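Takeout-like protein 1 (Epiphyas postvittana, PDB 3E8T) binds a long hydrophobic ligand, ubiquinone-8 in the crystal, in an internal tunnel and probably serves as a ligand carrier in insects. Local coordinates at residues 118-123 with 152-157; 64-69 with 85-90. All blocks are in the same frame, centred on the assembly; numbering follows the deposited sequence.

Contact 1: residues 118-123 with 152-157. With UQ8 (Ubiquinone-8), chain B.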
ATOM      1  N   LEU A 118       6.763   9.345  -3.536  1.00 12.33           N
ATOM      2  CA  LEU A 118       7.166   8.975  -2.201  1.00 13.38           C
ATOM      3  C   LEU A 118       8.513   8.257  -2.290  1.00 13.42           C
ATOM      4  O   LEU A 118       8.658   7.300  -3.033  1.00 15.69           O
ATOM      5  CB  LEU A 118       6.156   8.011  -1.592  1.00 15.53           C
ATOM      6  CG  LEU A 118       4.731   8.493  -1.548  1.00 18.49           C
ATOM      7  CD1 LEU A 118       3.765   7.374  -1.121  1.00 23.66           C
ATOM      8  CD2 LEU A 118       4.583   9.711  -0.679  1.00 19.42           C
ATOM      9  N   LYS A 119       9.503   8.737  -1.552  1.00 12.85           N
ATOM     10  CA  LYS A 119      10.832   8.159  -1.588  1.00 14.28           C
ATOM     11  C   LYS A 119      11.118   7.495  -0.265  1.00 12.92           C
ATOM     12  O   LYS A 119      11.053   8.113   0.785  1.00 13.86           O
ATOM     13  CB  LYS A 119      11.867   9.229  -1.877  1.00 15.82           C
ATOM     14  CG  LYS A 119      13.259   8.666  -2.079  1.00 20.72           C
ATOM     15  CD  LYS A 119      14.291   9.697  -2.442  1.00 23.75           C
ATOM     16  CE  LYS A 119      15.646   8.967  -2.756  1.00 26.98           C
ATOM     17  NZ  LYS A 119      16.884   9.819  -2.884  1.00 31.80           N
ATOM     18  N   ASN A 120      11.449   6.213  -0.341  1.00 14.41           N
ATOM     19  CA  ASN A 120      11.836   5.409   0.792  1.00 14.14           C
ATOM     20  C   ASN A 120      10.729   5.371   1.826  1.00 13.58           C
ATOM     21  O   ASN A 120      10.934   5.667   3.010  1.00 14.65           O
ATOM     22  CB  ASN A 120      13.162   5.904   1.380  1.00 15.64           C
ATOM     23  CG  ASN A 120      13.849   4.881   2.243  1.00 16.83           C
ATOM     24  OD1 ASN A 120      13.594   3.695   2.138  1.00 19.98           O
ATOM     25  ND2 ASN A 120      14.727   5.366   3.098  1.00 19.27           N
ATOM     26  N   ILE A 121       9.564   4.916   1.388  1.00 12.98           N
ATOM     27  CA  ILE A 121       8.496   4.656   2.313  1.00 13.31           C
ATOM     28  C   ILE A 121       8.672   3.260   2.910  1.00 13.66           C
ATOM     29  O   ILE A 121       8.784   2.298   2.159  1.00 15.52           O
ATOM     30  CB  ILE A 121       7.075   4.958   1.730  1.00 16.36           C
ATOM     31  CG1 ILE A 121       6.021   4.765   2.823  1.00 16.46           C
ATOM     32  CG2 ILE A 121       6.813   4.126   0.512  1.00 19.14           C
ATOM     33  CD1 ILE A 121       4.618   5.257   2.392  1.00 18.02           C
ATOM     34  N   HIS A 122       8.673   3.178   4.232  1.00 13.65           N
ATOM     35  CA  HIS A 122       8.738   1.938   4.965  1.00 13.70           C
ATOM     36  C   HIS A 122       7.384   1.572   5.490  1.00 14.55           C
ATOM     37  O   HIS A 122       6.633   2.428   5.962  1.00 16.45           O
ATOM     38  CB  HIS A 122       9.739   2.064   6.100  1.00 14.83           C
ATOM     39  CG  HIS A 122      11.164   2.068   5.619  1.00 16.81           C
ATOM     40  ND1 HIS A 122      12.063   1.065   5.922  1.00 19.18           N
ATOM     41  CD2 HIS A 122      11.809   2.878   4.751  1.00 18.36           C
ATOM     42  CE1 HIS A 122      13.203   1.292   5.298  1.00 21.41           C
ATOM     43  NE2 HIS A 122      13.090   2.399   4.611  1.00 20.86           N
ATOM     44  N   ILE A 123       7.037   0.298   5.314  1.00 14.31           N
ATOM     45  CA  ILE A 123       5.760  -0.241   5.671  1.00 13.71           C
ATOM     46  C   ILE A 123       5.952  -1.408   6.641  1.00 13.87           C
ATOM     47  O   ILE A 123       6.804  -2.244   6.444  1.00 14.65           O
ATOM     48  CB  ILE A 123       4.966  -0.755   4.453  1.00 15.94           C
ATOM     49  CG1 ILE A 123       4.821   0.340   3.413  1.00 19.94           C
ATOM     50  CG2 ILE A 123       3.623  -1.311   4.839  1.00 16.80           C
ATOM     51  CD1 ILE A 123       4.010   1.461   3.799  1.00 23.33           C
ATOM     52  N   VAL A 152       7.326   7.567   5.809  1.00 12.61           N
ATOM     53  CA  VAL A 152       8.044   8.082   4.637  1.00 12.37           C
ATOM     54  C   VAL A 152       9.357   8.640   5.121  1.00 13.26           C
ATOM     55  O   VAL A 152       9.389   9.624   5.864  1.00 14.50           O
ATOM     56  CB  VAL A 152       7.228   9.150   3.893  1.00 12.43           C
ATOM     57  CG1 VAL A 152       8.008   9.581   2.670  1.00 14.62           C
ATOM     58  CG2 VAL A 152       5.819   8.641   3.534  1.00 14.36           C
ATOM     59  N   LYS A 153      10.455   7.933   4.814  1.00 13.31           N
ATOM     60  CA  LYS A 153      11.727   8.303   5.451  1.00 14.52           C
ATOM     61  C   LYS A 153      12.525   9.354   4.726  1.00 16.31           C
ATOM     62  O   LYS A 153      13.231  10.122   5.386  1.00 18.73           O
ATOM     63  CB  LYS A 153      12.602   7.064   5.640  1.00 15.96           C
ATOM     64  CG  LYS A 153      12.091   6.128   6.662  1.00 18.12           C
ATOM     65  CD  LYS A 153      13.157   5.139   7.163  1.00 20.82           C
ATOM     66  CE  LYS A 153      12.594   4.321   8.246  1.00 22.70           C
ATOM     67  NZ  LYS A 153      12.498   5.061   9.522  1.00 29.36           N
ATOM     68  N   ASP A 154      12.502   9.390   3.395  1.00 15.09           N
ATOM     69  CA  ASP A 154      13.373  10.290   2.660  1.00 15.76           C
ATOM     70  C   ASP A 154      12.691  11.559   2.270  1.00 14.62           C
ATOM     71  O   ASP A 154      13.202  12.611   2.619  1.00 17.16           O
ATOM     72  CB  ASP A 154      14.039   9.629   1.468  1.00 16.33           C
ATOM     73  CG  ASP A 154      15.102   8.643   1.856  1.00 20.81           C
ATOM     74  OD1 ASP A 154      15.237   8.325   3.047  1.00 21.86           O
ATOM     75  OD2 ASP A 154      15.789   8.211   0.914  1.00 23.96           O
ATOM     76  N   ASN A 155      11.607  11.483   1.493  1.00 14.31           N
ATOM     77  CA  ASN A 155      10.841  12.676   1.174  0.50 13.99           C
ATOM     78  C   ASN A 155       9.615  12.303   0.354  1.00 13.31           C
ATOM     79  O   ASN A 155       9.405  11.162  -0.005  1.00 14.20           O
ATOM     80  CB  ASN A 155      11.744  13.813   0.567  0.50 15.94           C
ATOM     81  CG  ASN A 155      12.656  13.321  -0.558  0.50 17.94           C
ATOM     82  OD1 ASN A 155      12.178  12.797  -1.547  0.50 17.54           O
ATOM     83  ND2 ASN A 155      13.968  13.462  -0.386  0.50 20.88           N
ATOM     84  N   ALA A 156       8.783  13.306   0.180  1.00 12.68           N
ATOM     85  CA  ALA A 156       7.631  13.194  -0.669  1.00 12.36           C
ATOM     86  C   ALA A 156       7.485  14.487  -1.441  1.00 12.82           C
ATOM     87  O   ALA A 156       7.749  15.570  -0.885  1.00 12.92           O
ATOM     88  CB  ALA A 156       6.402  12.921   0.127  1.00 13.36           C
ATOM     89  N   GLN A 157       7.070  14.368  -2.703  1.00 11.54           N
ATOM     90  CA  GLN A 157       6.835  15.529  -3.543  1.00 12.53           C
ATOM     91  C   GLN A 157       5.462  15.499  -4.110  1.00 11.11           C
ATOM     92  O   GLN A 157       4.914  14.446  -4.458  1.00 13.63           O
ATOM     93  CB  GLN A 157       7.810  15.631  -4.702  1.00 17.77           C
ATOM     94  CG  GLN A 157       9.192  15.989  -4.326  1.00 22.36           C
ATOM     95  CD  GLN A 157       9.959  14.796  -4.073  1.00 22.47           C
ATOM     96  OE1 GLN A 157       9.917  13.859  -4.878  1.00 24.38           O
ATOM     97  NE2 GLN A 157      10.712  14.766  -2.935  1.00 25.85           N
TER
HETATM   98  C45 UQ8 B 221      -4.248  17.493  -2.023  1.00 41.01           C
HETATM   99  C44 UQ8 B 221      -3.551  17.727  -0.680  1.00 39.34           C
HETATM  100  C46 UQ8 B 221      -3.251  19.196  -0.538  1.00 40.20           C
HETATM  101  C43 UQ8 B 221      -2.282  16.911  -0.516  1.00 39.20           C
HETATM  102  C42 UQ8 B 221      -2.493  15.452  -0.950  1.00 36.40           C
HETATM  103  C41 UQ8 B 221      -3.391  14.751   0.061  1.00 33.97           C
HETATM  104  C39 UQ8 B 221      -2.846  13.374   0.377  1.00 33.04           C
HETATM  105  C40 UQ8 B 221      -3.692  12.118   0.183  1.00 37.10           C
HETATM  106  C38 UQ8 B 221      -1.594  13.253   0.916  1.00 29.04           C
HETATM  107  C37 UQ8 B 221      -0.988  12.047   1.239  1.00 27.70           C
HETATM  108  C36 UQ8 B 221       0.481  12.385   1.496  1.00 27.10           C
HETATM  109  C34 UQ8 B 221       1.350  11.156   1.692  1.00 26.04           C
HETATM  110  C35 UQ8 B 221       2.716  11.397   1.728  1.00 27.64           C
HETATM  111  C33 UQ8 B 221       0.795   9.879   1.745  1.00 24.02           C
HETATM  112  C32 UQ8 B 221       1.438   8.663   1.953  1.00 27.74           C
HETATM  113  C31 UQ8 B 221       0.578   7.549   1.298  1.00 25.98           C
HETATM  114  C29 UQ8 B 221       1.082   6.144   1.593  1.00 27.81           C
HETATM  115  C30 UQ8 B 221       1.528   5.755   3.039  1.00 29.58           C
HETATM  116  C28 UQ8 B 221       1.148   5.205   0.570  1.00 30.30           C
HETATM  117  C27 UQ8 B 221       1.591   3.896   0.708  1.00 29.80           C
HETATM  118  C26 UQ8 B 221       0.894   2.952  -0.283  1.00 29.70           C
HETATM  119  C24 UQ8 B 221       1.563   1.573  -0.282  1.00 29.29           C
HETATM  120  C25 UQ8 B 221       2.982   1.391  -0.848  1.00 31.99           C
HETATM  121  C23 UQ8 B 221       0.885   0.492   0.237  1.00 28.86           C
HETATM  122  C22 UQ8 B 221       1.332  -0.831   0.312  1.00 31.24           C
HETATM  123  C21 UQ8 B 221       0.353  -1.696   1.104  1.00 33.40           C
HETATM  124  C19 UQ8 B 221       0.895  -3.055   1.547  1.00 34.02           C
HETATM  125  C20 UQ8 B 221      -0.064  -3.793   2.479  1.00 34.05           C
HETATM  126  C18 UQ8 B 221       1.377  -3.928   0.379  1.00 35.70           C
HETATM  127  C17 UQ8 B 221       1.818  -5.318   0.861  1.00 38.34           C
HETATM  128  C16 UQ8 B 221       2.730  -6.039  -0.144  1.00 42.71           C
HETATM  129  C14 UQ8 B 221       2.802  -7.516   0.228  1.00 45.11           C
HETATM  130  C15 UQ8 B 221       2.872  -7.909   1.716  1.00 46.33           C
HETATM  131  C13 UQ8 B 221       2.773  -8.512  -0.746  1.00 46.25           C
HETATM  132  C12 UQ8 B 221       2.816  -9.870  -0.440  1.00 46.77           C
HETATM  133  C11 UQ8 B 221       3.436 -10.736  -1.555  1.00 49.12           C
HETATM  134  C9  UQ8 B 221       4.021 -12.045  -0.992  1.00 50.96           C
HETATM  135  C10 UQ8 B 221       3.474 -12.380   0.405  1.00 51.64           C
HETATM  136  C8  UQ8 B 221       3.742 -13.173  -1.982  1.00 51.26           C
HETATM  137  C7  UQ8 B 221       2.710 -14.180  -1.464  1.00 62.77           C
HETATM  138  C6  UQ8 B 221       3.317 -15.254  -0.529  1.00 52.06           C
HETATM  139  C1  UQ8 B 221       2.643 -15.597   0.649  1.00 54.07           C
HETATM  140  C1M UQ8 B 221       1.444 -14.946   0.938  1.00 59.53           C
HETATM  141  C2  UQ8 B 221       3.146 -16.559   1.533  1.00 54.90           C
HETATM  142  O2  UQ8 B 221       2.548 -16.863   2.569  1.00 50.23           O
HETATM  143  C3  UQ8 B 221       4.338 -17.205   1.245  1.00 53.03           C
HETATM  144  O3  UQ8 B 221       4.825 -18.143   2.106  1.00 53.28           O
HETATM  145  C3M UQ8 B 221       4.243 -19.415   1.826  1.00 57.12           C
HETATM  146  C4  UQ8 B 221       5.035 -16.883   0.087  1.00 51.72           C
HETATM  147  O4  UQ8 B 221       6.208 -17.531  -0.179  1.00 54.07           O
HETATM  148  C4M UQ8 B 221       7.109 -17.426   0.933  1.00 55.49           C
HETATM  149  C5  UQ8 B 221       4.530 -15.915  -0.792  1.00 57.52           C
HETATM  150  O5  UQ8 B 221       5.166 -15.658  -1.818  1.00 56.03           O
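Backbone hydrogen bonds hold residues 118-123 and 152-157 together as antiparallel strands. Lys-119 N gives a nearly straight bond to Asn-155 O (2.9 Å), running almost along the C=O axis. One carbonyl, Lys-119 O, then takes two donors: Asp-154 N at 3.2 Å, from above the carbonyl plane, and Asn-155 N, whose bond is long and weak. At the corner itself, Lys-153 N binds Asn-120 O at 2.9 Å, again from above the carbonyl plane. With Asp-154 and Asn-155 both facing Lys-119, this is a classic beta bulge; it shifts the register by one residue where both strands turn a corner, in the strongly curved antiparallel sheet of the JHBP/takeout fold, which wraps round the long helix 182-211 with the ligand tunnel inside.

Polar side chains gather at that corner. Asn-120, its CG anti to the backbone N (chi1 -161°), crosses Asp-154 obliquely. Its ND2 sends an almost straight bond, lying in its own amide plane, to Asp-154 OD1 (3.0 Å), which it meets from above the carboxylate plane. The same amide accepts a weak bond at OD1 from His-122 NE2, so it links the imidazole to the carboxylate. The extended Lys-119 chain brings its ammonium near Asp-154 without a salt bridge.

Across one face of the His-122 ring lies the Lys-153 chain at about a right angle, a CH-pi contact with CD 3.8 Å from the centroid. A bend at chi4 (-76°) carries NZ on to its salt bridge with Asp-151.

Apolar groups occupy the inner face; Val-152 and Ala-156 also lie against Trp-182 of helix 182-211. Leu-118 CD2 touches Ala-156 CB and also UQ8 C35 (3.5 Å). Ile-121, extended with chi1 -175°, rests CD1 on Val-152 CG2 (3.8 Å) and presses the same methyl against UQ8 C30 at 3.2 Å.

Contact 2: residues 64-69 with 85-90. With UQ8 (Ubiquinone-8), chain B.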
ATOM      1  N   LYS A  64       1.804   3.081  -8.179  1.00 13.26           N
ATOM      2  CA  LYS A  64       2.891   2.447  -8.887  1.00 14.67           C
ATOM      3  C   LYS A  64       4.045   2.259  -7.947  1.00 14.13           C
ATOM      4  O   LYS A  64       4.338   3.128  -7.131  1.00 15.22           O
ATOM      5  CB  LYS A  64       3.316   3.258 -10.103  1.00 17.47           C
ATOM      6  CG  LYS A  64       4.363   2.529 -11.046  1.00 21.74           C
ATOM      7  CD  LYS A  64       4.612   3.239 -12.442  1.00 24.93           C
ATOM      8  CE  LYS A  64       5.915   2.764 -13.131  1.00 28.72           C
ATOM      9  NZ  LYS A  64       6.310   3.423 -14.440  1.00 32.06           N
ATOM     10  N   GLY A  65       4.722   1.127  -8.062  1.00 14.57           N
ATOM     11  CA  GLY A  65       5.986   0.887  -7.405  1.00 15.30           C
ATOM     12  C   GLY A  65       6.091  -0.376  -6.586  1.00 14.73           C
ATOM     13  O   GLY A  65       7.211  -0.761  -6.189  1.00 15.62           O
ATOM     14  N   LEU A  66       4.976  -1.082  -6.329  1.00 14.73           N
ATOM     15  CA  LEU A  66       5.057  -2.294  -5.497  0.50 16.01           C
ATOM     16  C   LEU A  66       5.974  -3.368  -6.103  1.00 16.14           C
ATOM     17  O   LEU A  66       6.569  -4.124  -5.370  1.00 16.98           O
ATOM     18  CB  LEU A  66       3.676  -2.870  -5.192  0.50 16.14           C
ATOM     19  CG  LEU A  66       3.530  -3.864  -4.042  0.50 16.53           C
ATOM     20  CD1 LEU A  66       4.053  -3.289  -2.721  0.50 18.03           C
ATOM     21  CD2 LEU A  66       2.046  -4.237  -3.890  0.50 16.42           C
ATOM     22  N   LYS A  67       6.086  -3.430  -7.427  1.00 15.84           N
ATOM     23  CA  LYS A  67       6.944  -4.430  -8.098  0.50 17.91           C
ATOM     24  C   LYS A  67       8.373  -4.320  -7.607  1.00 17.98           C
ATOM     25  O   LYS A  67       9.124  -5.303  -7.629  1.00 19.59           O
ATOM     26  CB  LYS A  67       6.931  -4.222  -9.625  0.50 18.87           C
ATOM     27  CG  LYS A  67       7.730  -5.233 -10.418  0.50 20.45           C
ATOM     28  CD  LYS A  67       7.395  -5.190 -11.910  0.50 21.83           C
ATOM     29  CE  LYS A  67       7.918  -3.960 -12.640  0.50 24.02           C
ATOM     30  NZ  LYS A  67       7.636  -4.045 -14.130  0.50 24.52           N
ATOM     31  N   GLY A  68       8.778  -3.101  -7.263  1.00 17.08           N
ATOM     32  CA  GLY A  68      10.145  -2.768  -6.875  1.00 17.31           C
ATOM     33  C   GLY A  68      10.409  -2.760  -5.396  1.00 16.93           C
ATOM     34  O   GLY A  68      11.492  -2.358  -4.953  1.00 19.75           O
ATOM     35  N   ALA A  69       9.431  -3.209  -4.620  1.00 15.24           N
ATOM     36  CA  ALA A  69       9.586  -3.199  -3.184  1.00 15.44           C
ATOM     37  C   ALA A  69      10.699  -4.135  -2.725  1.00 14.67           C
ATOM     38  O   ALA A  69      10.908  -5.186  -3.327  1.00 16.39           O
ATOM     39  CB  ALA A  69       8.315  -3.549  -2.482  1.00 16.97           C
ATOM     40  N   VAL A  85       5.632  -8.392   8.335  1.00 15.27           N
ATOM     41  CA  VAL A  85       6.377  -8.105   7.127  1.00 16.04           C
ATOM     42  C   VAL A  85       6.801  -6.628   7.145  1.00 16.17           C
ATOM     43  O   VAL A  85       5.964  -5.723   7.264  1.00 17.33           O
ATOM     44  CB  VAL A  85       5.550  -8.378   5.828  1.00 16.80           C
ATOM     45  CG1 VAL A  85       6.406  -8.199   4.640  1.00 18.43           C
ATOM     46  CG2 VAL A  85       4.919  -9.792   5.838  1.00 18.97           C
ATOM     47  N   ASP A  86       8.104  -6.414   7.042  1.00 15.50           N
ATOM     48  CA  ASP A  86       8.678  -5.080   6.953  1.00 14.58           C
ATOM     49  C   ASP A  86       9.250  -4.931   5.558  1.00 14.34           C
ATOM     50  O   ASP A  86       9.991  -5.794   5.093  1.00 15.94           O
ATOM     51  CB  ASP A  86       9.801  -4.925   7.977  1.00 17.56           C
ATOM     52  CG  ASP A  86       9.297  -4.872   9.362  1.00 22.89           C
ATOM     53  OD1 ASP A  86       8.652  -3.863   9.672  1.00 25.14           O
ATOM     54  OD2 ASP A  86       9.519  -5.809  10.147  1.00 27.40           O
ATOM     55  N   PHE A  87       8.883  -3.868   4.852  1.00 14.24           N
ATOM     56  CA  PHE A  87       9.416  -3.627   3.520  1.00 13.39           C
ATOM     57  C   PHE A  87       9.476  -2.142   3.221  1.00 12.70           C
ATOM     58  O   PHE A  87       8.917  -1.336   3.966  1.00 13.95           O
ATOM     59  CB  PHE A  87       8.590  -4.376   2.438  1.00 14.85           C
ATOM     60  CG  PHE A  87       7.139  -3.987   2.337  1.00 14.49           C
ATOM     61  CD1 PHE A  87       6.719  -3.145   1.330  1.00 15.94           C
ATOM     62  CD2 PHE A  87       6.199  -4.514   3.226  1.00 15.76           C
ATOM     63  CE1 PHE A  87       5.381  -2.816   1.170  1.00 16.15           C
ATOM     64  CE2 PHE A  87       4.850  -4.171   3.084  1.00 18.24           C
ATOM     65  CZ  PHE A  87       4.484  -3.303   2.054  1.00 16.87           C
ATOM     66  N   HIS A  88      10.124  -1.792   2.130  1.00 13.23           N
ATOM     67  CA  HIS A  88      10.184  -0.410   1.717  1.00 14.06           C
ATOM     68  C   HIS A  88      10.239  -0.285   0.219  1.00 14.55           C
ATOM     69  O   HIS A  88      10.525  -1.252  -0.491  1.00 15.53           O
ATOM     70  CB  HIS A  88      11.369   0.311   2.385  1.00 15.40           C
ATOM     71  CG  HIS A  88      12.709  -0.175   1.928  1.00 17.29           C
ATOM     72  ND1 HIS A  88      13.367  -1.249   2.498  1.00 18.24           N
ATOM     73  CD2 HIS A  88      13.507   0.260   0.927  1.00 20.50           C
ATOM     74  CE1 HIS A  88      14.527  -1.438   1.875  1.00 20.46           C
ATOM     75  NE2 HIS A  88      14.636  -0.539   0.916  1.00 22.51           N
ATOM     76  N   LEU A  89       9.893   0.917  -0.272  1.00 14.37           N
ATOM     77  CA  LEU A  89       9.867   1.167  -1.707  1.00 14.56           C
ATOM     78  C   LEU A  89       9.777   2.652  -1.995  1.00 13.92           C
ATOM     79  O   LEU A  89       9.525   3.445  -1.082  1.00 14.62           O
ATOM     80  CB  LEU A  89       8.656   0.465  -2.341  1.00 15.87           C
ATOM     81  CG  LEU A  89       7.262   1.030  -1.976  1.00 15.69           C
ATOM     82  CD1 LEU A  89       6.276   0.540  -3.022  1.00 18.53           C
ATOM     83  CD2 LEU A  89       6.816   0.626  -0.601  1.00 18.45           C
ATOM     84  N   ASP A  90      10.074   3.010  -3.228  1.00 15.48           N
ATOM     85  CA  ASP A  90       9.636   4.257  -3.808  1.00 14.24           C
ATOM     86  C   ASP A  90       8.330   4.029  -4.500  1.00 14.94           C
ATOM     87  O   ASP A  90       8.145   2.996  -5.125  1.00 18.50           O
ATOM     88  CB  ASP A  90      10.657   4.815  -4.815  1.00 15.63           C
ATOM     89  CG  ASP A  90      12.020   5.120  -4.203  1.00 18.43           C
ATOM     90  OD1 ASP A  90      12.136   5.237  -2.976  1.00 21.61           O
ATOM     91  OD2 ASP A  90      12.978   5.250  -5.021  1.00 25.57           O
TER
HETATM   92  C45 UQ8 B 221      -4.248  17.493  -2.023  1.00 41.01           C
HETATM   93  C44 UQ8 B 221      -3.551  17.727  -0.680  1.00 39.34           C
HETATM   94  C46 UQ8 B 221      -3.251  19.196  -0.538  1.00 40.20           C
HETATM   95  C43 UQ8 B 221      -2.282  16.911  -0.516  1.00 39.20           C
HETATM   96  C42 UQ8 B 221      -2.493  15.452  -0.950  1.00 36.40           C
HETATM   97  C41 UQ8 B 221      -3.391  14.751   0.061  1.00 33.97           C
HETATM   98  C39 UQ8 B 221      -2.846  13.374   0.377  1.00 33.04           C
HETATM   99  C40 UQ8 B 221      -3.692  12.118   0.183  1.00 37.10           C
HETATM  100  C38 UQ8 B 221      -1.594  13.253   0.916  1.00 29.04           C
HETATM  101  C37 UQ8 B 221      -0.988  12.047   1.239  1.00 27.70           C
HETATM  102  C36 UQ8 B 221       0.481  12.385   1.496  1.00 27.10           C
HETATM  103  C34 UQ8 B 221       1.350  11.156   1.692  1.00 26.04           C
HETATM  104  C35 UQ8 B 221       2.716  11.397   1.728  1.00 27.64           C
HETATM  105  C33 UQ8 B 221       0.795   9.879   1.745  1.00 24.02           C
HETATM  106  C32 UQ8 B 221       1.438   8.663   1.953  1.00 27.74           C
HETATM  107  C31 UQ8 B 221       0.578   7.549   1.298  1.00 25.98           C
HETATM  108  C29 UQ8 B 221       1.082   6.144   1.593  1.00 27.81           C
HETATM  109  C30 UQ8 B 221       1.528   5.755   3.039  1.00 29.58           C
HETATM  110  C28 UQ8 B 221       1.148   5.205   0.570  1.00 30.30           C
HETATM  111  C27 UQ8 B 221       1.591   3.896   0.708  1.00 29.80           C
HETATM  112  C26 UQ8 B 221       0.894   2.952  -0.283  1.00 29.70           C
HETATM  113  C24 UQ8 B 221       1.563   1.573  -0.282  1.00 29.29           C
HETATM  114  C25 UQ8 B 221       2.982   1.391  -0.848  1.00 31.99           C
HETATM  115  C23 UQ8 B 221       0.885   0.492   0.237  1.00 28.86           C
HETATM  116  C22 UQ8 B 221       1.332  -0.831   0.312  1.00 31.24           C
HETATM  117  C21 UQ8 B 221       0.353  -1.696   1.104  1.00 33.40           C
HETATM  118  C19 UQ8 B 221       0.895  -3.055   1.547  1.00 34.02           C
HETATM  119  C20 UQ8 B 221      -0.064  -3.793   2.479  1.00 34.05           C
HETATM  120  C18 UQ8 B 221       1.377  -3.928   0.379  1.00 35.70           C
HETATM  121  C17 UQ8 B 221       1.818  -5.318   0.861  1.00 38.34           C
HETATM  122  C16 UQ8 B 221       2.730  -6.039  -0.144  1.00 42.71           C
HETATM  123  C14 UQ8 B 221       2.802  -7.516   0.228  1.00 45.11           C
HETATM  124  C15 UQ8 B 221       2.872  -7.909   1.716  1.00 46.33           C
HETATM  125  C13 UQ8 B 221       2.773  -8.512  -0.746  1.00 46.25           C
HETATM  126  C12 UQ8 B 221       2.816  -9.870  -0.440  1.00 46.77           C
HETATM  127  C11 UQ8 B 221       3.436 -10.736  -1.555  1.00 49.12           C
HETATM  128  C9  UQ8 B 221       4.021 -12.045  -0.992  1.00 50.96           C
HETATM  129  C10 UQ8 B 221       3.474 -12.380   0.405  1.00 51.64           C
HETATM  130  C8  UQ8 B 221       3.742 -13.173  -1.982  1.00 51.26           C
HETATM  131  C7  UQ8 B 221       2.710 -14.180  -1.464  1.00 62.77           C
HETATM  132  C6  UQ8 B 221       3.317 -15.254  -0.529  1.00 52.06           C
HETATM  133  C1  UQ8 B 221       2.643 -15.597   0.649  1.00 54.07           C
HETATM  134  C1M UQ8 B 221       1.444 -14.946   0.938  1.00 59.53           C
HETATM  135  C2  UQ8 B 221       3.146 -16.559   1.533  1.00 54.90           C
HETATM  136  O2  UQ8 B 221       2.548 -16.863   2.569  1.00 50.23           O
HETATM  137  C3  UQ8 B 221       4.338 -17.205   1.245  1.00 53.03           C
HETATM  138  O3  UQ8 B 221       4.825 -18.143   2.106  1.00 53.28           O
HETATM  139  C3M UQ8 B 221       4.243 -19.415   1.826  1.00 57.12           C
HETATM  140  C4  UQ8 B 221       5.035 -16.883   0.087  1.00 51.72           C
HETATM  141  O4  UQ8 B 221       6.208 -17.531  -0.179  1.00 54.07           O
HETATM  142  C4M UQ8 B 221       7.109 -17.426   0.933  1.00 55.49           C
HETATM  143  C5  UQ8 B 221       4.530 -15.915  -0.792  1.00 57.52           C
HETATM  144  O5  UQ8 B 221       5.166 -15.658  -1.818  1.00 56.03           O
HETATM  145  O   HOH W   1       9.346   0.819  -6.237  1.00 24.49           O
HETATM  146  O   HOH W   2      11.564   1.055  -4.875  1.00 25.83           O
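Part of the ubiquinone tunnel wall is built here, where the beta hairpin of strands 54-77 and 82-100 is interrupted on one side. Residues 66-68 form a short 3-10 turn, while 85-90 run on as a regular strand, and no direct hydrogen bond joins the two segments. Apolar side chains and two bridging waters make the contact instead.

Phe-87 and Leu-89 both start from the crowded torsion, CG between the backbone N and the carbonyl carbon (chi1 61° and 69°), and both aim at the turn. The Phe-87 ring meets Leu-66 CD1 at CE1 (4.1 Å) and Ala-69 CB at CD1, each obliquely, while its tip CZ comes to 3.5 Å from UQ8 C17. An alanine here takes away the ring that touches Leu-66, Ala-69 and the isoprenoid chain, and would probably loosen the packing of this wall. Leu-89 forks: CD1 tucks against Gly-65 O at 3.5 Å, and CD2 faces UQ8 C25. Ala-69 CB lies 4.0 Å from Leu-89 CB, and Ala-69 CA makes a bent C-H...O contact with His-88 O.

Gly-65 lies close against the backbone of Asp-90; a CB would run into Asp-90 O across the contact, and at phi 128° it would also jam against the carbonyl of Lys-64. Two waters stand in for the missing strand pairing. One accepts from Asp-90 N (3.0 Å) and donates weakly to Gly-68 O. The other donates both its hydrogens, one to Gly-65 O and one to Asp-90 O, each at 2.7 Å.

How the contacts relate
From the N terminus, strand 54-77 carries residues 64-69, and the chain returns at 85-90 on strand 82-100, closing contact 2 over 15 intervening residues. Only later does strand 113-133 bring in 118-123, and contact 1 closes when the chain comes back through 139-153 into 155-160. The two loops thus follow in series, neither nested nor crossed. Strands 82-100 and 113-133 are neighbours in the curled sheet and join the contacts directly: Ile-121 N and Ile-123 N probably hydrogen-bond to Leu-89 O and Phe-87 O, while the rings of His-88 and His-122 stack. Both contacts touch the same ubiquinone chain at successive places along its length.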